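CCMAN5 (Cellulosimicrobium cellulans, PDB 2XSG) probably hydrolyses alpha-mannosidic linkages as a calcium-containing bacterial alpha-mannosidase of glycoside hydrolase family 92. Local coordinates at residues 587-590 and 591-594. Numbering follows the deposited sequence.
Sequences ANEI and DLQA. With CA (calcium ion), chain C.
Glu-589 and Leu-592 are the first and last residues of a type I beta turn with Ile-590 and Asp-591 at its corners, closed by a hydrogen bond of 3.3 Å from Leu-592 N to Glu-589 O in which the donor stands above the carbonyl plane; a second type I turn, from Asp-591 to Ala-594, overlaps it. Over the first turn the side chains of Glu-589 and Leu-592 run alongside each other in the same direction, with Leu-592 CD1 3.7 Å from Glu-589 CG. Leu-592 thus packs on the aliphatic part of a calcium ligand. The Glu-589 chain bends at chi2 (89°), bringing its carboxylate round to the calcium ion, which OE1 binds at 2.6 Å while OE2 stays 3.6 Å from the metal. Cutting Leu-592 back to an alanine is likely to open a gap beside CB and CG of Glu-589 and leave the carboxylate arm less firmly set against the metal. Asn-588 supplies OD1 to the same ion at 2.4 Å; with CG anti to the backbone N (chi1 -151°), its amide reaches the calcium, and ND2 is anchored by the carbonyl of Gln-536. A metal-bound water donates to Ala-587 O, tying the backbone to the site, and Asp-662 adds a further carboxylate ligand, consistent with the calcium-dependent active sites of family 92. Farther along the turns, another water bridges Ile-590 O and Gln-593 NE2, lying 2.9 Å from the carbonyl oxygen. Gln-593 OE1, by contrast, is buried without a polar partner. The whole segment is a buried loop between helices 560-570 and 604-616 of the catalytic domain. Helix 665-675 packs on Glu-589 and Leu-592 through Met-666, while Ile-590 rests against Trp-354 of helix 353-366 and against Gln-541 and Tyr-542 of helix 539-542.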
loop_
_atom_site.group_PDB
_atom_site.type_symbol
_atom_site.label_atom_id
_atom_site.label_comp_id
_atom_site.label_asym_id
_atom_site.label_seq_id
_atom_site.Cartn_x
_atom_site.Cartn_y
_atom_site.Cartn_z
ATOM N N ALA A 587 -1.243 -14.863 0.031
ATOM C CA ALA A 587 -1.992 -13.970 -0.853
ATOM C C ALA A 587 -2.644 -12.813 -0.108
ATOM O O ALA A 587 -3.098 -11.848 -0.732
ATOM C CB ALA A 587 -3.046 -14.767 -1.645
ATOM N N ASN A 588 -2.688 -12.918 1.218
ATOM C CA ASN A 588 -3.285 -11.903 2.087
ATOM C C ASN A 588 -2.397 -11.585 3.292
ATOM O O ASN A 588 -1.446 -12.331 3.601
ATOM C CB ASN A 588 -4.648 -12.379 2.582
ATOM C CG ASN A 588 -5.590 -11.247 2.868
ATOM O OD1 ASN A 588 -5.473 -10.169 2.290
ATOM N ND2 ASN A 588 -6.535 -11.478 3.770
ATOM N N GLU A 589 -2.718 -10.490 3.981
ATOM C CA GLU A 589 -1.896 -9.972 5.079
ATOM C C GLU A 589 -2.202 -10.564 6.460
ATOM O O GLU A 589 -1.482 -10.275 7.421
ATOM C CB GLU A 589 -2.031 -8.441 5.186
ATOM C CG GLU A 589 -1.469 -7.650 4.008
ATOM C CD GLU A 589 -2.489 -7.435 2.916
ATOM O OE1 GLU A 589 -3.583 -7.998 3.008
ATOM O OE2 GLU A 589 -2.197 -6.694 1.961
ATOM N N ILE A 590 -3.257 -11.370 6.557
ATOM C CA ILE A 590 -3.709 -11.897 7.838
ATOM C C ILE A 590 -2.568 -12.597 8.586
ATOM O O ILE A 590 -2.294 -12.293 9.750
ATOM C CB ILE A 590 -4.909 -12.871 7.676
ATOM C CG1 ILE A 590 -6.162 -12.149 7.127
ATOM C CG2 ILE A 590 -5.200 -13.601 9.002
ATOM C CD1 ILE A 590 -6.456 -10.781 7.732
ATOM N N ASP A 591 -1.904 -13.541 7.919
ATOM C CA ASP A 591 -0.791 -14.234 8.579
ATOM C C ASP A 591 0.562 -13.946 7.927
ATOM O O ASP A 591 1.395 -14.843 7.778
ATOM C CB ASP A 591 -1.087 -15.729 8.796
ATOM C CG ASP A 591 -1.210 -16.522 7.496
ATOM O OD1 ASP A 591 -1.756 -16.022 6.491
ATOM O OD2 ASP A 591 -0.760 -17.686 7.496
ATOM N N LEU A 592 0.780 -12.670 7.575
ATOM C CA LEU A 592 2.038 -12.212 6.966
ATOM C C LEU A 592 3.263 -12.584 7.791
ATOM O O LEU A 592 4.341 -12.861 7.237
ATOM C CB LEU A 592 2.066 -10.689 6.816
ATOM C CG LEU A 592 1.619 -9.931 5.568
ATOM C CD1 LEU A 592 1.707 -8.410 5.835
ATOM C CD2 LEU A 592 2.436 -10.319 4.336
ATOM N N GLN A 593 3.099 -12.528 9.112
ATOM C CA GLN A 593 4.197 -12.768 10.034
ATOM C C GLN A 593 4.490 -14.248 10.211
ATOM O O GLN A 593 5.522 -14.596 10.769
ATOM C CB GLN A 593 3.909 -12.118 11.397
ATOM C CG GLN A 593 2.995 -12.899 12.328
ATOM C CD GLN A 593 1.527 -12.853 11.970
ATOM O OE1 GLN A 593 1.138 -12.576 10.824
ATOM N NE2 GLN A 593 0.682 -13.138 12.963
ATOM N N ALA A 594 3.589 -15.119 9.757
ATOM C CA ALA A 594 3.688 -16.559 10.093
ATOM C C ALA A 594 5.012 -17.233 9.729
ATOM O O ALA A 594 5.488 -18.067 10.487
ATOM C CB ALA A 594 2.522 -17.344 9.540
HETATM CA CA CA C . -5.337 -8.158 1.044
HETATM O O HOH W 1 -3.715 -9.102 -0.531
HETATM O O HOH W 2 -3.194 -14.095 4.942
HETATM O O HOH W 3 -2.229 -13.817 12.183
#